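Local structure of diaminopimelate decarboxylase (Psychromonas ingrahamii, 4XG1) at residues 145-157 with 172-184. The protein probably catalyses the pyridoxal-phosphate-dependent decarboxylation of meso-diaminopimelate to L-lysine, the last step of lysine biosynthesis. Residues are numbered along the deposited sequence; the frame is centred on the assembly and turned at random.
Sequences APISIRINPNIDA and FGIEIEQALDVYK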
loop_
_atom_site.group_PDB
_atom_site.type_symbol
_atom_site.label_atom_id
_atom_site.label_comp_id
_atom_site.label_asym_id
_atom_site.label_seq_id
_atom_site.Cartn_x
_atom_site.Cartn_y
_atom_site.Cartn_z
ATOM N N ALA B 145 -31.791 -4.667 11.731
ATOM C CA ALA B 145 -30.554 -3.969 11.341
ATOM C C ALA B 145 -30.816 -2.538 11.038
ATOM O O ALA B 145 -31.580 -2.261 10.160
ATOM C CB ALA B 145 -29.959 -4.653 10.126
ATOM N N PRO B 146 -30.196 -1.614 11.768
ATOM C CA PRO B 146 -30.421 -0.206 11.501
ATOM C C PRO B 146 -29.662 0.220 10.264
ATOM O O PRO B 146 -28.510 -0.161 10.104
ATOM C CB PRO B 146 -29.860 0.507 12.746
ATOM C CG PRO B 146 -28.888 -0.430 13.318
ATOM C CD PRO B 146 -29.326 -1.821 12.936
ATOM N N ILE B 147 -30.282 1.005 9.391
ATOM C CA ILE B 147 -29.673 1.303 8.089
ATOM C C ILE B 147 -29.935 2.702 7.574
ATOM O O ILE B 147 -31.011 3.255 7.809
ATOM C CB ILE B 147 -30.098 0.309 7.021
ATOM C CG1 ILE B 147 -31.561 0.515 6.632
ATOM C CG2 ILE B 147 -29.865 -1.121 7.447
ATOM C CD1 ILE B 147 -31.718 1.214 5.298
ATOM N N SER B 148 -28.918 3.298 6.955
ATOM C CA SER B 148 -29.090 4.418 6.060
ATOM C C SER B 148 -28.741 3.947 4.675
ATOM O O SER B 148 -28.170 2.872 4.483
ATOM C CB SER B 148 -28.202 5.587 6.382
ATOM O OG SER B 148 -28.171 5.857 7.761
ATOM N N ILE B 149 -29.082 4.767 3.694
ATOM C CA ILE B 149 -28.639 4.536 2.356
ATOM C C ILE B 149 -27.662 5.621 2.064
ATOM O O ILE B 149 -27.900 6.783 2.382
ATOM C CB ILE B 149 -29.768 4.616 1.342
ATOM C CG1 ILE B 149 -30.967 3.741 1.769
ATOM C CG2 ILE B 149 -29.280 4.187 -0.052
ATOM C CD1 ILE B 149 -30.743 2.268 1.581
ATOM N N ARG B 150 -26.532 5.234 1.492
ATOM C CA ARG B 150 -25.580 6.210 0.969
ATOM C C ARG B 150 -26.106 6.723 -0.391
ATOM O O ARG B 150 -26.239 5.953 -1.366
ATOM C CB ARG B 150 -24.192 5.610 0.792
ATOM C CG ARG B 150 -23.143 6.653 0.429
ATOM C CD ARG B 150 -21.782 6.012 0.188
ATOM N NE ARG B 150 -20.813 6.996 -0.223
ATOM C CZ ARG B 150 -19.522 6.771 -0.356
ATOM N NH1 ARG B 150 -19.011 5.601 -0.067
ATOM N NH2 ARG B 150 -18.743 7.749 -0.770
ATOM N N ILE B 151 -26.379 8.018 -0.423
ATOM C CA ILE B 151 -27.001 8.651 -1.526
ATOM C C ILE B 151 -26.020 9.565 -2.204
ATOM O O ILE B 151 -25.193 10.208 -1.567
ATOM C CB ILE B 151 -28.182 9.527 -1.051
ATOM C CG1 ILE B 151 -29.264 8.663 -0.441
ATOM C CG2 ILE B 151 -28.754 10.372 -2.193
ATOM C CD1 ILE B 151 -29.751 7.575 -1.367
ATOM N N ASN B 152 -26.090 9.546 -3.524
ATOM C CA ASN B 152 -25.323 10.425 -4.349
ATOM C C ASN B 152 -26.224 11.534 -4.840
ATOM O O ASN B 152 -26.950 11.372 -5.835
ATOM C CB ASN B 152 -24.711 9.655 -5.533
ATOM C CG ASN B 152 -23.903 8.452 -5.087
ATOM O OD1 ASN B 152 -23.484 8.375 -3.952
ATOM N ND2 ASN B 152 -23.677 7.513 -5.999
ATOM N N PRO B 153 -26.137 12.693 -4.177
ATOM C CA PRO B 153 -26.873 13.819 -4.704
ATOM C C PRO B 153 -26.443 14.276 -6.083
ATOM O O PRO B 153 -25.324 14.031 -6.531
ATOM C CB PRO B 153 -26.625 14.920 -3.689
ATOM C CG PRO B 153 -25.569 14.429 -2.749
ATOM C CD PRO B 153 -25.078 13.106 -3.226
ATOM N N ASN B 154 -27.318 15.043 -6.691
ATOM C CA ASN B 154 -27.166 15.520 -8.021
ATOM C C ASN B 154 -26.567 16.874 -7.785
ATOM O O ASN B 154 -27.242 17.906 -7.865
ATOM C CB ASN B 154 -28.541 15.649 -8.695
ATOM C CG ASN B 154 -29.591 16.336 -7.800
ATOM O OD1 ASN B 154 -29.862 17.513 -8.007
ATOM N ND2 ASN B 154 -30.184 15.618 -6.810
ATOM N N ILE B 155 -25.292 16.872 -7.422
ATOM C CA ILE B 155 -24.525 18.101 -7.349
ATOM C C ILE B 155 -24.415 18.684 -8.776
ATOM O O ILE B 155 -24.246 17.945 -9.758
ATOM C CB ILE B 155 -23.141 17.802 -6.758
ATOM C CG1 ILE B 155 -23.297 17.295 -5.298
ATOM C CG2 ILE B 155 -22.172 18.987 -6.896
ATOM C CD1 ILE B 155 -24.278 18.050 -4.393
ATOM N N ASP B 156 -24.541 20.006 -8.883
ATOM C CA ASP B 156 -24.374 20.732 -10.134
ATOM C C ASP B 156 -22.933 20.696 -10.692
ATOM O O ASP B 156 -21.968 21.232 -10.098
ATOM C CB ASP B 156 -24.837 22.161 -9.908
ATOM C CG ASP B 156 -24.665 23.040 -11.122
ATOM O OD1 ASP B 156 -25.052 22.623 -12.242
ATOM O OD2 ASP B 156 -24.129 24.148 -10.945
ATOM N N ALA B 157 -22.815 20.148 -11.905
ATOM C CA ALA B 157 -21.523 19.837 -12.503
ATOM C C ALA B 157 -20.871 21.071 -12.988
ATOM O O ALA B 157 -19.684 21.242 -12.873
ATOM C CB ALA B 157 -21.695 18.873 -13.649
ATOM N N PHE B 172 -19.428 3.969 -5.520
ATOM C CA PHE B 172 -20.154 4.298 -4.291
ATOM C C PHE B 172 -21.596 4.788 -4.476
ATOM O O PHE B 172 -21.914 5.545 -5.381
ATOM C CB PHE B 172 -19.382 5.350 -3.479
ATOM C CG PHE B 172 -17.983 4.954 -3.200
ATOM C CD1 PHE B 172 -17.711 3.829 -2.440
ATOM C CD2 PHE B 172 -16.922 5.647 -3.756
ATOM C CE1 PHE B 172 -16.410 3.428 -2.204
ATOM C CE2 PHE B 172 -15.619 5.240 -3.542
ATOM C CZ PHE B 172 -15.358 4.108 -2.774
ATOM N N GLY B 173 -22.449 4.337 -3.581
ATOM C CA GLY B 173 -23.730 4.982 -3.342
ATOM C C GLY B 173 -24.826 4.640 -4.288
ATOM O O GLY B 173 -24.632 3.921 -5.244
ATOM N N ILE B 174 -25.999 5.157 -3.971
ATOM C CA ILE B 174 -27.167 5.041 -4.821
ATOM C C ILE B 174 -27.464 6.428 -5.336
ATOM O O ILE B 174 -27.463 7.424 -4.584
ATOM C CB ILE B 174 -28.368 4.554 -4.035
ATOM C CG1 ILE B 174 -28.068 3.214 -3.340
ATOM C CG2 ILE B 174 -29.597 4.454 -4.939
ATOM C CD1 ILE B 174 -27.883 2.058 -4.276
ATOM N N GLU B 175 -27.681 6.510 -6.631
ATOM C CA GLU B 175 -28.009 7.784 -7.243
ATOM C C GLU B 175 -29.377 8.266 -6.728
ATOM O O GLU B 175 -30.314 7.500 -6.567
ATOM C CB GLU B 175 -27.878 7.718 -8.773
ATOM C CG GLU B 175 -28.858 6.798 -9.452
ATOM C CD GLU B 175 -28.852 6.977 -10.960
ATOM O OE1 GLU B 175 -27.850 7.484 -11.495
ATOM O OE2 GLU B 175 -29.869 6.628 -11.603
ATOM N N ILE B 176 -29.444 9.554 -6.423
ATOM C CA ILE B 176 -30.641 10.171 -5.839
ATOM C C ILE B 176 -31.923 9.895 -6.620
ATOM O O ILE B 176 -32.988 9.773 -6.045
ATOM C CB ILE B 176 -30.439 11.687 -5.651
ATOM C CG1 ILE B 176 -31.511 12.257 -4.713
ATOM C CG2 ILE B 176 -30.431 12.378 -6.997
ATOM C CD1 ILE B 176 -30.967 13.211 -3.663
ATOM N N GLU B 177 -31.805 9.766 -7.931
ATOM C CA GLU B 177 -32.960 9.462 -8.787
ATOM C C GLU B 177 -33.644 8.171 -8.377
ATOM O O GLU B 177 -34.795 7.959 -8.698
ATOM C CB GLU B 177 -32.537 9.389 -10.268
ATOM C CG GLU B 177 -32.187 10.740 -10.895
ATOM C CD GLU B 177 -30.735 11.227 -10.561
ATOM O OE1 GLU B 177 -30.505 12.467 -10.364
ATOM O OE2 GLU B 177 -29.794 10.365 -10.490
ATOM N N GLN B 178 -32.925 7.290 -7.707
ATOM C CA GLN B 178 -33.497 6.030 -7.299
ATOM C C GLN B 178 -33.619 5.929 -5.805
ATOM O O GLN B 178 -33.904 4.856 -5.300
ATOM C CB GLN B 178 -32.653 4.864 -7.788
ATOM C CG GLN B 178 -32.338 4.893 -9.267
ATOM C CD GLN B 178 -31.337 3.832 -9.594
ATOM O OE1 GLN B 178 -31.403 2.721 -9.071
ATOM N NE2 GLN B 178 -30.384 4.162 -10.466
ATOM N N ALA B 179 -33.426 7.037 -5.093
ATOM C CA ALA B 179 -33.415 6.990 -3.638
ATOM C C ALA B 179 -34.697 6.365 -3.093
ATOM O O ALA B 179 -34.666 5.327 -2.423
ATOM C CB ALA B 179 -33.201 8.385 -3.055
ATOM N N LEU B 180 -35.825 6.968 -3.449
ATOM C CA LEU B 180 -37.138 6.559 -2.926
ATOM C C LEU B 180 -37.403 5.109 -3.238
ATOM O O LEU B 180 -37.860 4.358 -2.397
ATOM C CB LEU B 180 -38.232 7.421 -3.537
ATOM C CG LEU B 180 -38.069 8.926 -3.276
ATOM C CD1 LEU B 180 -38.835 9.797 -4.283
ATOM C CD2 LEU B 180 -38.480 9.239 -1.856
ATOM N N ASP B 181 -37.046 4.696 -4.434
ATOM C CA ASP B 181 -37.280 3.337 -4.815
ATOM C C ASP B 181 -36.572 2.372 -3.882
ATOM O O ASP B 181 -37.136 1.336 -3.537
ATOM C CB ASP B 181 -36.871 3.110 -6.265
ATOM C CG ASP B 181 -37.639 4.001 -7.215
ATOM O OD1 ASP B 181 -37.524 5.247 -7.081
ATOM O OD2 ASP B 181 -38.351 3.446 -8.072
ATOM N N VAL B 182 -35.331 2.665 -3.499
ATOM C CA VAL B 182 -34.589 1.699 -2.693
ATOM C C VAL B 182 -34.966 1.884 -1.229
ATOM O O VAL B 182 -34.995 0.919 -0.475
ATOM C CB VAL B 182 -33.038 1.716 -2.897
ATOM C CG1 VAL B 182 -32.647 1.435 -4.344
ATOM C CG2 VAL B 182 -32.428 3.017 -2.429
ATOM N N TYR B 183 -35.214 3.120 -0.831
ATOM C CA TYR B 183 -35.679 3.362 0.509
ATOM C C TYR B 183 -36.964 2.602 0.727
ATOM O O TYR B 183 -37.253 2.164 1.836
ATOM C CB TYR B 183 -35.872 4.839 0.771
ATOM C CG TYR B 183 -34.729 5.388 1.547
ATOM C CD1 TYR B 183 -34.631 5.168 2.905
ATOM C CD2 TYR B 183 -33.706 6.118 0.926
ATOM C CE1 TYR B 183 -33.570 5.691 3.643
ATOM C CE2 TYR B 183 -32.636 6.627 1.659
ATOM C CZ TYR B 183 -32.572 6.406 3.011
ATOM O OH TYR B 183 -31.546 6.929 3.755
ATOM N N LYS B 184 -37.731 2.457 -0.349
ATOM C CA LYS B 184 -38.970 1.728 -0.302
ATOM C C LYS B 184 -38.675 0.292 -0.011
ATOM O O LYS B 184 -39.227 -0.279 0.912
ATOM C CB LYS B 184 -39.724 1.852 -1.631
ATOM C CG LYS B 184 -41.040 1.066 -1.705
ATOM C CD LYS B 184 -42.039 1.765 -2.630
ATOM C CE LYS B 184 -43.489 1.197 -2.536
ATOM N NZ LYS B 184 -43.640 -0.104 -1.792
#
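Parallel beta bridges pair Ile151 with Ile174 and Asn152 with Glu175 across a beta-alpha-beta unit of the TIM barrel, in which helix 161-169 links strand 145-152 to the short strand 174-175. The backbone bonds alternate: Ile174 N donates to Arg150 O (2.7 Å), Asn152 N to Ile174 O, and Ile176 N to Asn152 O. Asn152 adds a side-chain bond, its ND2 meeting Phe172 O at 2.7 Å in the plane of the amide. Beside that amide lies Gly173, whose positive phi (82°) suits glycine and where a CB would collide with Asn152 OD1.

Toward the active site, Arg150 runs extended, CG anti to the backbone N (chi1 -172°), and one face of its guanidinium takes Phe172 CB over its centre, 3.4 Å from Arg150 CZ. Guanidinium and ring planes are 19° apart, and NH1 meets the ring obliquely. A salt bridge to Glu126 and a bond to the carbonyl of His200 hold the guanidinium; the Arg150 side chain lies about 4 Å, nearest atoms, from the bound pyridoxal-phosphate-lysine imine. Replacing Arg150 by alanine is likely to cost Glu126 OE2 its salt bridge and Phe172 CB the flat surface it rests on.

As in a TIM barrel, a helix follows the strand: 179-184 runs nearly antiparallel to strand 145-152. Ile149 puts CG1 over one face of the Tyr183 ring, 3.5 Å from its centroid, a CH-pi contact, while its CG2 reaches Ile174 CG1 at 3.6 Å. Ile151 CD1 approaches the edge of the same ring and touches Ala179 CB (3.9 Å); its CG2 meets Ile176 CD1, the two side chains crossing at about a right angle.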